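Local coordinates for protein putative methyltransferase (Emericella variicolor, PDB 7DMB) that probably acts as a trans-acting methyltransferase in calbistrin biosynthesis, and binds S-adenosyl-L-homocysteine, the product left by the methyl donor, at residues A[181-186]-A[365-370]; A[210-215]-A[309-314]. One frame throughout, in Å; residues are numbered along the deposited sequence.

Contact 1 of 2, residues A[181-186]-A[365-370]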
loop_
_atom_site.group_PDB
_atom_site.type_symbol
_atom_site.label_atom_id
_atom_site.label_comp_id
_atom_site.label_asym_id
_atom_site.label_seq_id
_atom_site.Cartn_x
_atom_site.Cartn_y
_atom_site.Cartn_z
ATOM N N ASN A 181 5.439 2.587 4.153
ATOM C CA ASN A 181 5.926 1.596 5.106
ATOM C C ASN A 181 6.495 2.254 6.355
ATOM O O ASN A 181 6.487 1.655 7.435
ATOM C CB ASN A 181 6.988 0.721 4.446
ATOM C CG ASN A 181 6.394 -0.429 3.679
ATOM O OD1 ASN A 181 5.953 -1.420 4.271
ATOM N ND2 ASN A 181 6.381 -0.315 2.352
ATOM N N SER A 182 6.985 3.487 6.235
ATOM C CA SER A 182 7.603 4.143 7.373
ATOM C C SER A 182 6.599 4.481 8.474
ATOM O O SER A 182 7.008 4.785 9.602
ATOM C CB SER A 182 8.343 5.394 6.885
ATOM O OG SER A 182 7.459 6.495 6.713
ATOM N N LEU A 183 5.305 4.407 8.194
ATOM C CA LEU A 183 4.305 4.720 9.204
ATOM C C LEU A 183 3.996 3.545 10.118
ATOM O O LEU A 183 3.458 3.758 11.214
ATOM C CB LEU A 183 3.009 5.188 8.538
ATOM C CG LEU A 183 2.992 6.545 7.824
ATOM C CD1 LEU A 183 1.629 6.770 7.165
ATOM C CD2 LEU A 183 3.318 7.672 8.790
ATOM N N SER A 184 4.306 2.319 9.698
ATOM C CA SER A 184 3.917 1.116 10.426
ATOM C C SER A 184 5.145 0.440 11.009
ATOM O O SER A 184 6.160 0.266 10.314
ATOM C CB SER A 184 3.194 0.113 9.518
ATOM O OG SER A 184 2.057 0.666 8.875
ATOM N N GLU A 185 5.056 0.064 12.275
ATOM C CA GLU A 185 6.068 -0.770 12.916
ATOM C C GLU A 185 5.575 -2.217 12.885
ATOM O O GLU A 185 4.652 -2.579 13.628
ATOM C CB GLU A 185 6.332 -0.302 14.346
ATOM C CG GLU A 185 7.528 -0.981 14.999
ATOM C CD GLU A 185 8.763 -0.923 14.126
ATOM O OE1 GLU A 185 9.412 0.135 14.111
ATOM O OE2 GLU A 185 9.080 -1.927 13.447
ATOM N N VAL A 186 6.157 -3.035 12.003
ATOM C CA VAL A 186 5.749 -4.431 11.853
ATOM C C VAL A 186 6.848 -5.414 12.236
ATOM O O VAL A 186 6.611 -6.624 12.208
ATOM C CB VAL A 186 5.234 -4.751 10.426
ATOM C CG1 VAL A 186 4.247 -3.713 9.929
ATOM C CG2 VAL A 186 6.384 -4.906 9.438
ATOM N N GLY A 365 -3.616 -3.696 13.476
ATOM C CA GLY A 365 -3.059 -2.463 13.992
ATOM C C GLY A 365 -2.969 -1.411 12.902
ATOM O O GLY A 365 -2.485 -1.684 11.797
ATOM N N LEU A 366 -3.424 -0.203 13.192
ATOM C CA LEU A 366 -3.389 0.857 12.202
ATOM C C LEU A 366 -2.064 1.609 12.297
ATOM O O LEU A 366 -1.399 1.616 13.332
ATOM C CB LEU A 366 -4.573 1.812 12.390
ATOM C CG LEU A 366 -5.971 1.181 12.429
ATOM C CD1 LEU A 366 -7.045 2.250 12.599
ATOM C CD2 LEU A 366 -6.264 0.317 11.193
ATOM N N ASP A 367 -1.675 2.230 11.194
ATOM C CA ASP A 367 -0.429 2.981 11.155
ATOM C C ASP A 367 -0.566 4.397 11.730
ATOM O O ASP A 367 0.364 5.203 11.605
ATOM C CB ASP A 367 0.101 3.018 9.719
ATOM C CG ASP A 367 -0.723 3.904 8.786
ATOM O OD1 ASP A 367 -1.754 4.511 9.200
ATOM O OD2 ASP A 367 -0.312 3.986 7.602
ATOM N N SER A 368 -1.707 4.702 12.342
ATOM C CA SER A 368 -2.015 5.976 12.979
ATOM C C SER A 368 -3.277 5.787 13.803
ATOM O O SER A 368 -4.079 4.897 13.523
ATOM C CB SER A 368 -2.229 7.099 11.958
ATOM O OG SER A 368 -2.234 8.351 12.617
ATOM N N GLU A 369 -3.456 6.642 14.806
ATOM C CA GLU A 369 -4.721 6.655 15.539
ATOM C C GLU A 369 -5.845 7.092 14.602
ATOM O O GLU A 369 -5.684 8.075 13.864
ATOM C CB GLU A 369 -4.667 7.591 16.748
ATOM C CG GLU A 369 -3.362 7.594 17.518
ATOM C CD GLU A 369 -2.358 8.587 16.945
ATOM O OE1 GLU A 369 -1.404 8.154 16.248
ATOM O OE2 GLU A 369 -2.538 9.806 17.176
ATOM N N PRO A 370 -6.981 6.401 14.601
ATOM C CA PRO A 370 -8.079 6.765 13.710
ATOM C C PRO A 370 -8.563 8.173 14.005
ATOM O O PRO A 370 -8.370 8.680 15.117
ATOM C CB PRO A 370 -9.160 5.719 14.039
ATOM C CG PRO A 370 -8.472 4.658 14.823
ATOM C CD PRO A 370 -7.360 5.326 15.533
HETATM O O HOH W 1 1.780 2.411 7.027
#

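Contact 2 of 2, residues A[210-215]-A[309-314]. With SAH (S-adenosyl-L-homocysteine), chain C.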
loop_
_atom_site.group_PDB
_atom_site.type_symbol
_atom_site.label_atom_id
_atom_site.label_comp_id
_atom_site.label_asym_id
_atom_site.label_seq_id
_atom_site.Cartn_x
_atom_site.Cartn_y
_atom_site.Cartn_z
ATOM N N GLY A 210 9.927 -3.507 -3.042
ATOM C CA GLY A 210 10.481 -4.068 -1.831
ATOM C C GLY A 210 10.300 -3.239 -0.587
ATOM O O GLY A 210 10.998 -3.478 0.400
ATOM N N GLY A 211 9.382 -2.274 -0.587
ATOM C CA GLY A 211 9.238 -1.415 0.581
ATOM C C GLY A 211 8.897 -2.188 1.838
ATOM O O GLY A 211 9.450 -1.935 2.910
ATOM N N THR A 212 7.984 -3.150 1.721
ATOM C CA THR A 212 7.654 -3.981 2.870
ATOM C C THR A 212 8.667 -5.111 3.064
ATOM O O THR A 212 8.986 -5.466 4.205
ATOM C CB THR A 212 6.232 -4.520 2.715
ATOM O OG1 THR A 212 5.324 -3.415 2.652
ATOM C CG2 THR A 212 5.869 -5.406 3.896
ATOM N N THR A 213 9.195 -5.667 1.971
ATOM C CA THR A 213 10.255 -6.667 2.080
ATOM C C THR A 213 11.384 -6.193 2.989
ATOM O O THR A 213 11.918 -6.969 3.794
ATOM C CB THR A 213 10.813 -6.983 0.695
ATOM O OG1 THR A 213 9.758 -6.915 -0.271
ATOM C CG2 THR A 213 11.461 -8.385 0.664
ATOM N N ALA A 214 11.762 -4.915 2.862
ATOM C CA ALA A 214 12.879 -4.362 3.625
ATOM C C ALA A 214 12.601 -4.357 5.120
ATOM O O ALA A 214 13.485 -4.704 5.915
ATOM C CB ALA A 214 13.186 -2.943 3.152
ATOM N N ARG A 215 11.397 -3.928 5.528
ATOM C CA ARG A 215 11.059 -3.982 6.947
ATOM C C ARG A 215 11.033 -5.424 7.461
ATOM O O ARG A 215 11.487 -5.698 8.577
ATOM C CB ARG A 215 9.714 -3.316 7.225
ATOM C CG ARG A 215 9.279 -2.087 6.410
ATOM C CD ARG A 215 10.344 -1.050 6.145
ATOM N NE ARG A 215 11.207 -0.815 7.289
ATOM C CZ ARG A 215 12.437 -0.324 7.185
ATOM N NH1 ARG A 215 12.918 -0.018 5.970
ATOM N NH2 ARG A 215 13.172 -0.160 8.288
ATOM N N PHE A 309 -0.267 -12.028 6.437
ATOM C CA PHE A 309 -0.094 -10.676 6.946
ATOM C C PHE A 309 -0.302 -9.726 5.780
ATOM O O PHE A 309 0.462 -9.748 4.805
ATOM C CB PHE A 309 1.269 -10.458 7.603
ATOM C CG PHE A 309 1.547 -9.018 7.906
ATOM C CD1 PHE A 309 0.855 -8.363 8.906
ATOM C CD2 PHE A 309 2.450 -8.301 7.149
ATOM C CE1 PHE A 309 1.082 -7.023 9.162
ATOM C CE2 PHE A 309 2.686 -6.977 7.413
ATOM C CZ PHE A 309 1.989 -6.334 8.414
ATOM N N ASN A 310 -1.345 -8.909 5.880
ATOM C CA ASN A 310 -1.852 -8.114 4.764
ATOM C C ASN A 310 -1.870 -6.641 5.172
ATOM O O ASN A 310 -2.642 -6.236 6.048
ATOM C CB ASN A 310 -3.243 -8.611 4.360
ATOM C CG ASN A 310 -3.766 -7.971 3.079
ATOM O OD1 ASN A 310 -3.008 -7.590 2.188
ATOM N ND2 ASN A 310 -5.081 -7.867 2.986
ATOM N N GLN A 311 -1.000 -5.849 4.563
ATOM C CA GLN A 311 -0.941 -4.412 4.803
ATOM C C GLN A 311 -1.706 -3.723 3.680
ATOM O O GLN A 311 -1.337 -3.863 2.507
ATOM C CB GLN A 311 0.514 -3.945 4.845
ATOM C CG GLN A 311 0.758 -2.532 5.379
ATOM C CD GLN A 311 2.240 -2.209 5.448
ATOM O OE1 GLN A 311 2.934 -2.175 4.422
ATOM N NE2 GLN A 311 2.743 -1.993 6.662
ATOM N N GLU A 312 -2.761 -2.979 4.027
ATOM C CA GLU A 312 -3.677 -2.500 2.993
ATOM C C GLU A 312 -4.246 -1.121 3.308
ATOM O O GLU A 312 -4.813 -0.892 4.379
ATOM C CB GLU A 312 -4.821 -3.499 2.787
ATOM C CG GLU A 312 -4.528 -4.589 1.748
ATOM C CD GLU A 312 -4.554 -4.047 0.320
ATOM O OE1 GLU A 312 -5.139 -2.947 0.102
ATOM O OE2 GLU A 312 -4.020 -4.726 -0.587
ATOM N N LEU A 313 -4.137 -0.221 2.338
ATOM C CA LEU A 313 -4.695 1.119 2.480
ATOM C C LEU A 313 -6.203 1.091 2.709
ATOM O O LEU A 313 -6.941 0.338 2.065
ATOM C CB LEU A 313 -4.392 1.936 1.230
ATOM C CG LEU A 313 -2.915 2.250 1.070
ATOM C CD1 LEU A 313 -2.663 2.740 -0.347
ATOM C CD2 LEU A 313 -2.518 3.289 2.108
ATOM N N SER A 314 -6.648 1.913 3.649
ATOM C CA SER A 314 -8.032 2.378 3.668
ATOM C C SER A 314 -8.133 3.772 4.304
ATOM O O SER A 314 -8.900 3.969 5.251
ATOM C CB SER A 314 -8.929 1.357 4.392
ATOM O OG SER A 314 -8.403 0.934 5.643
HETATM N N SAH C . 4.543 -4.056 -2.389
HETATM C CA SAH C . 4.724 -2.872 -3.273
HETATM C CB SAH C . 3.685 -1.782 -2.987
HETATM C CG SAH C . 2.354 -2.043 -3.658
HETATM S SD SAH C . 2.383 -1.865 -5.468
HETATM C C SAH C . 6.134 -2.308 -3.081
HETATM O O SAH C . 6.734 -1.950 -4.115
HETATM O OXT SAH C . 6.585 -2.277 -1.911
HETATM C "C5'" SAH C . 1.489 -3.357 -5.975
HETATM C "C4'" SAH C . 2.423 -4.438 -6.474
HETATM O "O4'" SAH C . 1.663 -5.654 -6.680
HETATM C "C3'" SAH C . 3.094 -4.112 -7.810
HETATM O "O3'" SAH C . 4.484 -4.394 -7.721
HETATM C "C2'" SAH C . 2.351 -5.012 -8.804
HETATM O "O2'" SAH C . 3.116 -5.428 -9.915
HETATM C "C1'" SAH C . 1.979 -6.205 -7.935
HETATM N N9 SAH C . 0.803 -6.918 -8.423
HETATM C C8 SAH C . -0.271 -6.348 -9.057
HETATM N N7 SAH C . -1.202 -7.208 -9.385
HETATM C C5 SAH C . -0.707 -8.428 -8.953
HETATM C C6 SAH C . -1.231 -9.734 -9.015
HETATM N N6 SAH C . -2.404 -10.030 -9.566
HETATM N N1 SAH C . -0.482 -10.733 -8.486
HETATM C C2 SAH C . 0.699 -10.425 -7.936
HETATM N N3 SAH C . 1.288 -9.237 -7.819
HETATM C C4 SAH C . 0.530 -8.264 -8.354
#

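Contact 1 of 2, residues A[181-186]-A[365-370]
Leu-183 and Ser-184 meet Asp-367 across 149 Å² of buried surface, and three kinds of interaction can be separated. The first is apolar packing on a charged group. Leu-183 lays CD1 against one carboxylate oxygen, 3.4 Å from Asp-367 OD2, and its CB stands 3.7 Å from the same OD2, so the leucine shields that oxygen along one flank. The second is direct packing by a hydroxyl: Ser-184 OG presses on the methylene of Asp-367, 3.2 Å from CB, where no hydrogen bond is possible. The backbones approach most closely here, with 4.8 Å between the CA atoms of Ser-184 and Asp-367, yet they exchange no hydrogen bond. Instead, strand 184-185 pairs with strand 50-51 in a small antiparallel sheet, while residues 365-366 end strand 358-366, an outer strand of the seven-stranded sheet whose 3-2-1-4-5-7-6 order marks a class I methyltransferase fold. The third kind is water-mediated. One water accepts from Ser-184 OG at 2.6 Å and donates to Asp-367 OD2 at 2.7 Å, joining the two polar side chains that do not bond directly. Ser-184 OG is also hydrogen-bonded to Asn-377 ND2, which fits a hydroxyl receiving from the amide while giving to the water. In Asp-367, a chi1 of 71° sets the carboxylate between the backbone N and the carbonyl carbon. From there OD1 accepts from Tyr-374 N and OD2 from Asn-375 N, so the loop end before strand 375-382 and that strand's first residue together fix the carboxylate's rotation.

Contact 2 of 2, residues A[210-215]-A[309-314]
Thr-212 and Gln-311 supply the one close approach in this contact, their side chains running past each other in opposite directions until OG1 of Thr-212 lies 3.2 Å from OE1 of Gln-311. This pair is packing, not a hydrogen bond: the hydroxyl of Thr-212 is probably hydrogen-bonded to Asn-181 OD1, an acceptor, so its hydrogen probably points there. Gln-311 OE1 is hydrogen-bonded to Ser-282 OG, and its NE2 to Asn-377 OD1, which together fix the rotation of the buried amide. Reach comes from the glutamine, whose CG stands anti to the backbone N (chi1 -167°) and whose chain stays extended beyond it, from strand 306-313 toward helix 211-220; the CA atoms of Thr-212 and Gln-311 stay 8.8 Å apart. Around this tight point the interface thins quickly. Phe-309 comes no nearer than 5.0 Å by its side chain, and the total burial is just 80 Å². Ala-214 and Arg-215 are partly open to solvent, the arginine forming a salt bridge with Glu-218 of its own helix. At the start of that helix, Gly-211 N donates to OXT of S-adenosyl-L-homocysteine at 3.1 Å, a bent bond of 138°. At Gly-210, the backbone angles (phi 93°) would jam a side chain against the preceding carbonyl oxygen, which calls for glycine. A glycine-rich turn from strand 200-205 into helix 211-220, holding the homocysteine carboxylate at the helix start, is consistent with the cofactor-binding motif of class I methyltransferases.

How the contacts relate
From the N terminus, the chain first reaches 181-186, where helix 172-181 gives way to a short strand, and then 210-215 at the start of the cofactor-binding helix. It returns at 309-314 to close contact 2, and only at 365-370 does contact 1 close, so the smaller loop lies wholly within the larger. The centres of the two contacts are about 10 Å apart, and they meet where Asn-181 of contact 1 reaches Thr-212 and Gln-311 of contact 2. Asn-377 is a second bridge, its amide bonding to both Ser-184 and Gln-311. Together they tie the segment after helix 172-181, helix 211-220 and strands 306-313 and 358-366 around one sheet.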